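Local structure of DUF4621 domain-containing protein (Parabacteroides distasonis, 4H3W) at residues A[92-98]-A[198-204]; A[241-247]-A[299-304]; A[31-35]-A[83-87]; A[109-115]-A[127-133]. The protein is of unknown function but is probably a secreted protein, built from two beta-barrel domains. All coordinates share one frame; numbering follows the deposited sequence. Where two conformers were deposited one is given.

Interaction 1. Residues A[92-98]-A[198-204]; sequences LALTNPH and ELPLTPA
His98 and Glu198 form an antiparallel hydrogen-bonded pair, and four residues back on one segment and five on along the other, Leu94 is bridged to Pro203, the register slipping by one in the loops between. Thr202 O is gripped twice, by Thr95 N at 3.0 Å and Thr95 OG1 at 3.2 Å, the hydroxyl coming from well above the carbonyl plane. Nearby, Ala204 N donates to Ala93 O. Leu94 sends CD1 over Leu199 CB (3.9 Å) at about a right angle, while Pro97 CB rests on Leu199 CD2. The His98 ring is swung between its own backbone N and carbonyl carbon (chi1 53°), which lays one face over Glu198 CB, 3.9 Å from the ring centroid, a CH-pi contact. ND1 donates in the ring plane to Asn96 O at 2.8 Å, fixing the ring's rotation. With an alanine here, Asn96 O would probably lose this donor, and Glu198 CB and Trp141 the ring they pack against. A water joins Asn96 N to Pro200 O, and Leu201 centres an inverse gamma turn. The arrangement is an antiparallel pair inside a five-stranded sheet, where strand 194-200 ends and two loops carry the pairing on.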
# COMPACT_ATOMS: atom_id res chain seq x y z
N LEU A 92 1.58 0.40 -5.48
CA LEU A 92 1.07 1.29 -4.45
C LEU A 92 0.22 2.42 -5.04
O LEU A 92 0.61 3.56 -5.01
CB LEU A 92 2.24 1.84 -3.64
CG LEU A 92 1.87 2.72 -2.45
CD1 LEU A 92 1.07 1.90 -1.48
CD2 LEU A 92 3.11 3.32 -1.79
N ALA A 93 -0.91 2.04 -5.65
CA ALA A 93 -1.86 2.97 -6.29
C ALA A 93 -2.83 3.46 -5.23
O ALA A 93 -3.58 2.66 -4.64
CB ALA A 93 -2.60 2.26 -7.40
N LEU A 94 -2.76 4.76 -4.95
CA LEU A 94 -3.48 5.40 -3.89
C LEU A 94 -4.38 6.46 -4.47
O LEU A 94 -4.12 7.02 -5.55
CB LEU A 94 -2.52 6.07 -2.86
CG LEU A 94 -1.44 5.15 -2.28
CD1 LEU A 94 -0.47 5.89 -1.37
CD2 LEU A 94 -2.14 4.02 -1.53
N THR A 95 -5.46 6.73 -3.77
CA THR A 95 -6.49 7.64 -4.23
C THR A 95 -6.07 9.09 -4.17
O THR A 95 -6.49 9.91 -5.00
CB THR A 95 -7.75 7.44 -3.35
OG1 THR A 95 -8.22 6.09 -3.52
CG2 THR A 95 -8.85 8.42 -3.72
N ASN A 96 -5.29 9.43 -3.16
CA ASN A 96 -5.00 10.86 -2.93
C ASN A 96 -3.65 11.15 -2.27
O ASN A 96 -3.57 11.90 -1.25
CB ASN A 96 -6.15 11.48 -2.14
CG ASN A 96 -6.11 13.00 -2.15
OD1 ASN A 96 -5.73 13.64 -3.13
ND2 ASN A 96 -6.57 13.60 -1.05
N PRO A 97 -2.59 10.64 -2.86
CA PRO A 97 -1.27 11.10 -2.47
C PRO A 97 -1.17 12.54 -2.88
O PRO A 97 -1.74 12.92 -3.91
CB PRO A 97 -0.33 10.25 -3.33
CG PRO A 97 -1.11 10.04 -4.59
CD PRO A 97 -2.55 9.95 -4.18
N HIS A 98 -0.57 13.37 -2.03
CA HIS A 98 -0.43 14.78 -2.34
C HIS A 98 0.81 15.34 -1.68
O HIS A 98 1.41 14.72 -0.78
CB HIS A 98 -1.67 15.56 -1.89
CG HIS A 98 -2.04 15.35 -0.46
ND1 HIS A 98 -2.75 14.26 -0.03
CD2 HIS A 98 -1.82 16.12 0.64
CE1 HIS A 98 -2.94 14.33 1.28
NE2 HIS A 98 -2.37 15.45 1.72
N GLU A 198 2.31 13.42 1.62
CA GLU A 198 1.39 12.62 2.39
C GLU A 198 0.82 11.52 1.50
O GLU A 198 0.30 11.79 0.42
CB GLU A 198 0.29 13.51 2.96
CG GLU A 198 -0.66 12.74 3.84
CD GLU A 198 -1.63 13.61 4.64
OE1 GLU A 198 -1.25 14.73 5.10
OE2 GLU A 198 -2.77 13.15 4.81
N LEU A 199 0.96 10.28 1.96
CA LEU A 199 0.53 9.10 1.21
C LEU A 199 -0.48 8.31 2.05
O LEU A 199 -0.12 7.40 2.81
CB LEU A 199 1.72 8.23 0.80
CG LEU A 199 2.94 8.90 0.14
CD1 LEU A 199 4.05 7.88 -0.07
CD2 LEU A 199 2.62 9.58 -1.19
N PRO A 200 -1.75 8.69 1.97
CA PRO A 200 -2.80 8.01 2.72
C PRO A 200 -3.07 6.64 2.12
O PRO A 200 -3.23 6.53 0.90
CB PRO A 200 -4.03 8.91 2.56
CG PRO A 200 -3.54 10.18 1.97
CD PRO A 200 -2.29 9.83 1.21
N LEU A 201 -3.17 5.63 2.98
CA LEU A 201 -3.34 4.29 2.51
C LEU A 201 -4.83 4.05 2.22
O LEU A 201 -5.49 3.28 2.91
CB LEU A 201 -2.75 3.27 3.52
CG LEU A 201 -1.23 3.39 3.66
CD1 LEU A 201 -0.65 2.48 4.72
CD2 LEU A 201 -0.56 3.07 2.33
N THR A 202 -5.31 4.73 1.17
CA THR A 202 -6.61 4.52 0.57
C THR A 202 -6.35 3.93 -0.79
O THR A 202 -5.97 4.66 -1.71
CB THR A 202 -7.41 5.83 0.45
OG1 THR A 202 -7.64 6.33 1.74
CG2 THR A 202 -8.78 5.62 -0.15
N PRO A 203 -6.44 2.60 -0.93
CA PRO A 203 -6.11 2.01 -2.25
C PRO A 203 -7.02 2.48 -3.40
O PRO A 203 -8.21 2.70 -3.18
CB PRO A 203 -6.33 0.52 -2.03
CG PRO A 203 -6.17 0.36 -0.52
CD PRO A 203 -6.76 1.58 0.08
N ALA A 204 -6.44 2.65 -4.56
CA ALA A 204 -7.12 2.93 -5.81
C ALA A 204 -7.30 1.61 -6.56
O ALA A 204 -6.70 0.62 -6.17
CB ALA A 204 -6.30 3.91 -6.64
O HOH W 1 -4.84 8.25 -0.68

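Interaction 2. Residues A[241-247]-A[299-304]; sequences NEMPFDM and LHLTGR
The guanidinium of Arg304 lies flat over the backbone of Pro244 and Phe245, with Phe245 N 3.9 Å above its centre. Pro244 is the centre of an inverse gamma turn, and the arginine, extended from CG to NE, runs back across this bend. On the way NE donates to Asp246 OD1 at 2.9 Å, a salt bridge in which the oxygen is met from above the carboxylate plane, the two flat groups being 51° apart. Waters lie at the edge of the guanidinium; one accepts from NH1 and donates to Asn241 O and Met243 O. The other carboxylate oxygen, Asp246 OD2, takes a bond from a water that also serves Thr302 OG1 and Gly303 O. Asp246 and Thr302 are an antiparallel hydrogen-bonded pair, joined by Asp246 N to Thr302 O (2.9 Å) and Thr302 N to Asp246 O (3.1 Å). The apolar side chains gather around Leu301: its CD1 stands 4.1 Å from the centroid of the Phe245 ring, only 8° off the normal, and CD2 meets Met247 CG at 3.8 Å, Met247 being a selenomethionine. Glu308 forms a second salt bridge with Arg304, through NH1. Arg304 probably offsets part of the negative charge of both acids, and its salt bridge to Asp246, with the water links and stacking on the turn, ties strand 246-254 to the residues just after strand 294-302.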
# COMPACT_ATOMS: atom_id res chain seq x y z
N ASN A 241 -14.37 -9.68 5.78
CA ASN A 241 -13.29 -8.73 5.50
C ASN A 241 -13.74 -7.31 5.74
O ASN A 241 -14.70 -6.86 5.11
CB ASN A 241 -12.81 -8.90 4.07
CG ASN A 241 -11.68 -7.98 3.72
OD1 ASN A 241 -10.97 -7.47 4.61
ND2 ASN A 241 -11.46 -7.79 2.43
N GLU A 242 -13.06 -6.61 6.64
CA GLU A 242 -13.35 -5.20 6.92
C GLU A 242 -12.33 -4.24 6.25
O GLU A 242 -12.48 -3.04 6.28
CB GLU A 242 -13.33 -4.95 8.41
CG GLU A 242 -14.45 -5.58 9.22
CD GLU A 242 -14.22 -5.46 10.75
OE1 GLU A 242 -13.18 -4.96 11.20
OE2 GLU A 242 -15.07 -5.87 11.52
N MSE A 243 -11.31 -4.81 5.63
CA MSE A 243 -10.25 -4.03 5.02
C MSE A 243 -10.65 -3.61 3.62
O MSE A 243 -11.44 -4.29 2.97
CB MSE A 243 -8.96 -4.86 4.95
CG MSE A 243 -8.35 -5.02 6.34
SE MSE A 243 -6.67 -6.06 6.22
CE MSE A 243 -7.02 -7.00 7.91
N PRO A 244 -10.06 -2.53 3.11
CA PRO A 244 -10.43 -1.97 1.79
C PRO A 244 -9.67 -2.60 0.62
O PRO A 244 -9.08 -1.89 -0.19
CB PRO A 244 -10.02 -0.50 1.96
CG PRO A 244 -8.76 -0.59 2.79
CD PRO A 244 -9.04 -1.69 3.78
N PHE A 245 -9.63 -3.94 0.57
CA PHE A 245 -9.05 -4.70 -0.49
C PHE A 245 -10.00 -5.80 -0.85
O PHE A 245 -10.61 -6.40 0.03
CB PHE A 245 -7.75 -5.44 -0.08
CG PHE A 245 -6.78 -4.64 0.70
CD1 PHE A 245 -6.02 -3.67 0.08
CD2 PHE A 245 -6.56 -4.92 2.04
CE1 PHE A 245 -5.06 -2.95 0.82
CE2 PHE A 245 -5.64 -4.20 2.78
CZ PHE A 245 -4.89 -3.22 2.18
N ASP A 246 -10.11 -6.12 -2.13
CA ASP A 246 -10.65 -7.40 -2.55
C ASP A 246 -9.55 -8.46 -2.42
O ASP A 246 -8.37 -8.12 -2.45
CB ASP A 246 -11.16 -7.34 -3.97
CG ASP A 246 -12.42 -6.53 -4.12
OD1 ASP A 246 -13.24 -6.41 -3.18
OD2 ASP A 246 -12.57 -5.99 -5.22
N MSE A 247 -9.90 -9.73 -2.23
CA MSE A 247 -8.88 -10.77 -2.03
C MSE A 247 -9.16 -11.92 -2.95
O MSE A 247 -10.32 -12.32 -3.15
CB MSE A 247 -8.88 -11.27 -0.59
CG MSE A 247 -8.74 -10.11 0.38
SE MSE A 247 -8.74 -10.85 2.21
CE MSE A 247 -8.06 -9.23 3.17
N LEU A 299 -2.89 -14.09 0.20
CA LEU A 299 -3.96 -13.14 -0.05
C LEU A 299 -3.51 -12.17 -1.12
O LEU A 299 -2.71 -11.28 -0.87
CB LEU A 299 -4.33 -12.41 1.23
CG LEU A 299 -4.58 -13.22 2.50
CD1 LEU A 299 -4.86 -12.28 3.67
CD2 LEU A 299 -5.72 -14.19 2.30
N HIS A 300 -4.02 -12.37 -2.33
CA HIS A 300 -3.76 -11.47 -3.46
C HIS A 300 -4.73 -10.28 -3.38
O HIS A 300 -5.94 -10.42 -3.62
CB HIS A 300 -3.83 -12.29 -4.77
CG HIS A 300 -2.88 -13.46 -4.79
ND1 HIS A 300 -1.63 -13.41 -5.38
CD2 HIS A 300 -2.98 -14.71 -4.26
CE1 HIS A 300 -1.03 -14.57 -5.25
NE2 HIS A 300 -1.82 -15.38 -4.55
N LEU A 301 -4.21 -9.14 -2.92
CA LEU A 301 -5.03 -7.95 -2.61
C LEU A 301 -5.11 -7.04 -3.80
O LEU A 301 -4.11 -6.80 -4.48
CB LEU A 301 -4.42 -7.17 -1.43
CG LEU A 301 -4.01 -7.97 -0.21
CD1 LEU A 301 -3.30 -7.06 0.77
CD2 LEU A 301 -5.21 -8.63 0.43
N THR A 302 -6.29 -6.54 -4.07
CA THR A 302 -6.49 -5.60 -5.17
C THR A 302 -7.39 -4.48 -4.72
O THR A 302 -8.25 -4.64 -3.85
CB THR A 302 -7.08 -6.28 -6.42
OG1 THR A 302 -8.26 -7.00 -6.05
CG2 THR A 302 -6.07 -7.24 -7.06
N GLY A 303 -7.17 -3.32 -5.31
CA GLY A 303 -7.93 -2.15 -5.00
C GLY A 303 -9.35 -2.17 -5.48
O GLY A 303 -9.68 -2.86 -6.46
N ARG A 304 -10.19 -1.41 -4.81
CA ARG A 304 -11.59 -1.21 -5.20
C ARG A 304 -11.76 0.21 -5.72
O ARG A 304 -10.78 0.94 -5.74
CB ARG A 304 -12.51 -1.41 -4.01
CG ARG A 304 -12.32 -2.77 -3.32
CD ARG A 304 -13.09 -2.80 -2.01
NE ARG A 304 -13.13 -4.14 -1.41
CZ ARG A 304 -13.50 -4.38 -0.15
NH1 ARG A 304 -13.84 -3.40 0.66
NH2 ARG A 304 -13.51 -5.63 0.30
O HOH W 2 -14.19 -4.93 3.21
O HOH W 3 -13.00 -8.56 0.30
O HOH W 4 -9.69 -0.41 -2.21
O HOH W 5 -10.48 -5.45 -6.90

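Interaction 3. Residues A[31-35]-A[83-87]; sequences DVVNV and DGLFD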
# COMPACT_ATOMS: atom_id res chain seq x y z
N ASP A 31 -1.37 -6.80 10.60
CA ASP A 31 -0.81 -8.09 10.19
C ASP A 31 -0.70 -8.18 8.66
O ASP A 31 0.25 -8.77 8.12
CB ASP A 31 -1.69 -9.26 10.62
CG ASP A 31 -1.89 -9.36 12.13
OD1 ASP A 31 -0.95 -9.03 12.87
OD2 ASP A 31 -3.00 -9.78 12.55
N VAL A 32 -1.71 -7.68 7.94
CA VAL A 32 -1.76 -7.80 6.48
C VAL A 32 -0.83 -6.80 5.78
O VAL A 32 -0.28 -7.08 4.72
CB VAL A 32 -3.22 -7.63 5.99
CG1 VAL A 32 -3.30 -7.53 4.45
CG2 VAL A 32 -4.07 -8.78 6.50
N VAL A 33 -0.72 -5.63 6.39
CA VAL A 33 0.07 -4.55 5.93
C VAL A 33 1.05 -4.22 7.04
O VAL A 33 0.63 -3.96 8.14
CB VAL A 33 -0.80 -3.31 5.67
CG1 VAL A 33 0.03 -2.18 5.07
CG2 VAL A 33 -1.96 -3.66 4.73
N ASN A 34 2.35 -4.26 6.75
CA ASN A 34 3.40 -4.20 7.80
C ASN A 34 3.73 -2.81 8.22
O ASN A 34 4.86 -2.36 8.04
CB ASN A 34 4.67 -4.87 7.30
CG ASN A 34 4.49 -6.33 7.04
OD1 ASN A 34 3.73 -7.01 7.72
ND2 ASN A 34 5.25 -6.85 6.07
N VAL A 35 2.73 -2.10 8.71
CA VAL A 35 2.86 -0.70 9.05
C VAL A 35 3.89 -0.50 10.15
O VAL A 35 4.49 0.57 10.24
CB VAL A 35 1.51 -0.08 9.49
CG1 VAL A 35 0.57 0.05 8.30
CG2 VAL A 35 0.86 -0.89 10.60
N ASP A 83 9.05 0.14 1.02
CA ASP A 83 9.17 -1.27 0.60
C ASP A 83 8.72 -2.27 1.67
O ASP A 83 8.32 -3.37 1.34
CB ASP A 83 10.61 -1.60 0.24
CG ASP A 83 10.99 -1.15 -1.17
OD1 ASP A 83 10.12 -0.84 -2.01
OD2 ASP A 83 12.20 -1.16 -1.43
N GLY A 84 8.84 -1.89 2.96
CA GLY A 84 8.47 -2.78 4.06
C GLY A 84 6.97 -3.00 4.26
O GLY A 84 6.58 -3.87 5.01
N LEU A 85 6.10 -2.26 3.57
CA LEU A 85 4.67 -2.50 3.73
C LEU A 85 4.22 -3.92 3.35
O LEU A 85 3.30 -4.47 3.93
CB LEU A 85 3.86 -1.54 2.88
CG LEU A 85 3.85 -0.09 3.28
CD1 LEU A 85 3.18 0.66 2.15
CD2 LEU A 85 3.16 0.11 4.63
N PHE A 86 4.83 -4.48 2.33
CA PHE A 86 4.52 -5.81 1.88
C PHE A 86 5.84 -6.47 1.51
O PHE A 86 6.83 -5.78 1.22
CB PHE A 86 3.60 -5.83 0.67
CG PHE A 86 2.28 -5.19 0.91
CD1 PHE A 86 1.22 -5.90 1.46
CD2 PHE A 86 2.10 -3.85 0.62
CE1 PHE A 86 0.02 -5.26 1.73
CE2 PHE A 86 0.91 -3.22 0.89
CZ PHE A 86 -0.13 -3.93 1.44
N ASP A 87 5.86 -7.80 1.53
CA ASP A 87 6.96 -8.56 0.97
C ASP A 87 6.82 -8.64 -0.51
O ASP A 87 5.72 -8.85 -1.00
CB ASP A 87 6.98 -9.98 1.53
CG ASP A 87 7.46 -10.03 2.96
OD1 ASP A 87 8.21 -9.14 3.39
OD2 ASP A 87 7.08 -10.99 3.66
O HOH W 6 2.37 -7.58 4.39
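Val33 fits between Leu85 and Phe86 in the close-packed half of this contact. Its two methyls divide the work: CG1, anti to the backbone N (chi1 -176°), lies 3.9 Å from Leu85 CD2, while CG2 meets the tip of the Phe86 ring, 3.8 Å from CZ. Val33 and Leu85 run side by side in the same direction, whereas Phe86 comes in at a slant. One carbon further round that ring, CE1 approaches Val32 O at 3.5 Å. This apolar layer continues beyond the two segments, since Val32 and Phe86 both pack on Leu301, Leu85 touches Met50, and Phe90 meets the Phe86 ring edge-to-face.

The backbone bond at the centre is nearly straight, Asn34 N to Leu85 O at 3.0 Å with an angle of 176° at the hydrogen. Beyond it the contact becomes polar and looser. Asn34 is partly exposed, and its amide reaches back for Gly84 O through ND2 only weakly, at 3.4 Å, although its CB comes within 3.1 Å of the same oxygen. A water lies 2.7 Å from Val32 O and farther from Leu85 O, and Val32 O is also bonded to Ser211.

Val33 is the first residue to depart from helical geometry after helix 29-32, and Asn34 then centres an inverse gamma turn. The arrangement is thus a helix exit followed by a tight turn, docked on the end of a short 3-10 segment and the loop after it.

Interaction 4. Residues A[109-115]-A[127-133]; sequences SLDCSLS and TSSDFTL
Phe131 lies across Cys112 and Leu114 on the buried side of two antiparallel strands. From CB, its chi1 of 48° holds CG between the backbone N and the carbonyl carbon, which brings the ring back over the neighbouring strand, toward Cys112 and Leu114. CD1 approaches Cys112 CB at 4.0 Å, and CE1 comes closer to that carbon, at 3.6 Å. On the other side of the ring CE2 reaches Leu114 CB at 3.8 Å, and at the tip CZ lies within 4.2 Å of both CB atoms. Leu114 CB is at the ring edge, close to its plane, so the ring stands against this neighbour instead of laying a face on it. Leu133 CD1 touches Cys112 SG, and Leu175, Ile140 and Ile142 pack against Phe131 from elsewhere in the barrel domain.

The strands 109-117 and 126-134 form a beta hairpin, with axes 159° apart in direction and pairs that take turns being hydrogen-bonded, such as Cys112 with Phe131, and non-hydrogen-bonded, such as Ser113 with Asp130. Strand 126-134 is one of the two outermost strands of its four-stranded antiparallel sheet, and strand 172-177 lies along the other edge of strand 109-117.

The face bearing Asp111, Ser113, Asp130 and Thr132 is polar. Thr132 OG1 donates to Asp111 OD1 at 2.7 Å, and Ser113 OG to Asp130 OD1 at 2.6 Å; both oxygens are met from above their carboxylate planes. Thr132 CG2 lies against Ser109 OG. A valine in place of Thr132 would probably leave Asp111 OD1 without its hydroxyl donor and the carboxylate less firmly oriented.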
# COMPACT_ATOMS: atom_id res chain seq x y z
N SER A 109 5.75 38.12 -6.10
CA SER A 109 4.91 37.20 -6.82
C SER A 109 5.78 36.45 -7.81
O SER A 109 6.32 37.06 -8.74
CB SER A 109 3.79 37.95 -7.54
OG SER A 109 2.76 37.05 -7.90
N LEU A 110 5.93 35.14 -7.61
CA LEU A 110 6.86 34.33 -8.40
C LEU A 110 6.17 33.17 -9.09
O LEU A 110 5.51 32.36 -8.44
CB LEU A 110 7.97 33.76 -7.52
CG LEU A 110 8.76 34.77 -6.72
CD1 LEU A 110 9.53 34.07 -5.61
CD2 LEU A 110 9.70 35.55 -7.63
N ASP A 111 6.35 33.09 -10.40
CA ASP A 111 5.82 31.97 -11.18
C ASP A 111 6.82 30.85 -11.10
O ASP A 111 7.98 31.00 -11.51
CB ASP A 111 5.56 32.40 -12.62
CG ASP A 111 4.56 33.53 -12.71
OD1 ASP A 111 3.80 33.74 -11.72
OD2 ASP A 111 4.54 34.20 -13.75
N CYS A 112 6.33 29.71 -10.60
CA CYS A 112 7.15 28.59 -10.22
C CYS A 112 6.69 27.29 -10.85
O CYS A 112 5.58 27.19 -11.38
CB CYS A 112 7.11 28.44 -8.69
SG CYS A 112 7.97 29.73 -7.80
N SER A 113 7.56 26.29 -10.79
CA SER A 113 7.23 24.89 -11.12
C SER A 113 7.84 23.97 -10.10
O SER A 113 8.98 24.18 -9.69
CB SER A 113 7.77 24.47 -12.49
OG SER A 113 7.22 25.24 -13.53
N LEU A 114 7.08 22.98 -9.65
CA LEU A 114 7.64 21.94 -8.80
C LEU A 114 7.75 20.62 -9.57
O LEU A 114 6.74 20.07 -10.00
CB LEU A 114 6.79 21.72 -7.55
CG LEU A 114 7.43 20.81 -6.50
CD1 LEU A 114 8.64 21.50 -5.89
CD2 LEU A 114 6.43 20.43 -5.45
N SER A 115 8.98 20.13 -9.72
CA SER A 115 9.26 18.82 -10.23
C SER A 115 9.31 17.83 -9.08
O SER A 115 9.97 18.06 -8.06
CB SER A 115 10.59 18.78 -11.00
OG SER A 115 10.95 17.45 -11.31
N THR A 127 6.78 14.08 -12.52
CA THR A 127 5.73 14.95 -12.97
C THR A 127 6.11 16.33 -12.48
O THR A 127 7.05 16.49 -11.72
CB THR A 127 4.33 14.51 -12.45
OG1 THR A 127 3.28 15.26 -13.08
CG2 THR A 127 4.22 14.70 -10.92
N SER A 128 5.34 17.30 -12.92
CA SER A 128 5.59 18.68 -12.62
C SER A 128 4.28 19.42 -12.53
O SER A 128 3.34 19.09 -13.25
CB SER A 128 6.45 19.28 -13.73
OG SER A 128 7.11 20.46 -13.30
N SER A 129 4.20 20.39 -11.63
CA SER A 129 3.04 21.30 -11.53
C SER A 129 3.50 22.76 -11.48
O SER A 129 4.52 23.06 -10.88
CB SER A 129 2.20 20.97 -10.29
OG SER A 129 1.60 19.69 -10.36
N ASP A 130 2.71 23.66 -12.07
CA ASP A 130 2.98 25.10 -12.10
C ASP A 130 2.06 25.87 -11.16
O ASP A 130 0.90 25.50 -10.97
CB ASP A 130 2.77 25.69 -13.50
CG ASP A 130 3.76 25.15 -14.55
OD1 ASP A 130 4.81 24.59 -14.18
OD2 ASP A 130 3.47 25.33 -15.76
N PHE A 131 2.59 26.95 -10.59
CA PHE A 131 1.82 27.77 -9.66
C PHE A 131 2.58 29.05 -9.41
O PHE A 131 3.76 29.15 -9.73
CB PHE A 131 1.58 27.05 -8.32
CG PHE A 131 2.83 26.44 -7.75
CD1 PHE A 131 3.69 27.19 -6.97
CD2 PHE A 131 3.14 25.11 -8.03
CE1 PHE A 131 4.86 26.62 -6.47
CE2 PHE A 131 4.29 24.54 -7.52
CZ PHE A 131 5.15 25.30 -6.73
N THR A 132 1.91 30.01 -8.79
CA THR A 132 2.54 31.26 -8.39
C THR A 132 2.60 31.33 -6.87
O THR A 132 1.63 31.04 -6.19
CB THR A 132 1.77 32.45 -8.96
OG1 THR A 132 1.84 32.39 -10.39
CG2 THR A 132 2.35 33.77 -8.49
N LEU A 133 3.79 31.63 -6.36
CA LEU A 133 3.98 31.85 -4.95
C LEU A 133 3.92 33.34 -4.73
O LEU A 133 4.75 34.07 -5.29
CB LEU A 133 5.32 31.33 -4.47
CG LEU A 133 5.50 29.81 -4.37
CD1 LEU A 133 6.88 29.48 -3.81
CD2 LEU A 133 4.39 29.22 -3.53
O HOH W 7 9.50 16.90 -13.87

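Overall arrangement
Interactions 1, 2 and 3 cluster near the middle of the elongated chain, their centres 14 to 15 Å from one another, while interaction 4 lies far out in one half. Interaction 2 touches both of its neighbours: Pro203 CG packs on Phe245 CE1 at 3.7 Å, and Leu301 CD1 meets Val32 CG1 at 3.7 Å and Phe86 CE1 at 3.9 Å. Interactions 1 and 3 approach to about 4 Å between nearest atoms without touching. Along the chain, interaction 4 is nested inside the loop closed by interaction 1, their centres 23 Å apart, whereas interactions 2 and 4 are separated by 37 Å between centres.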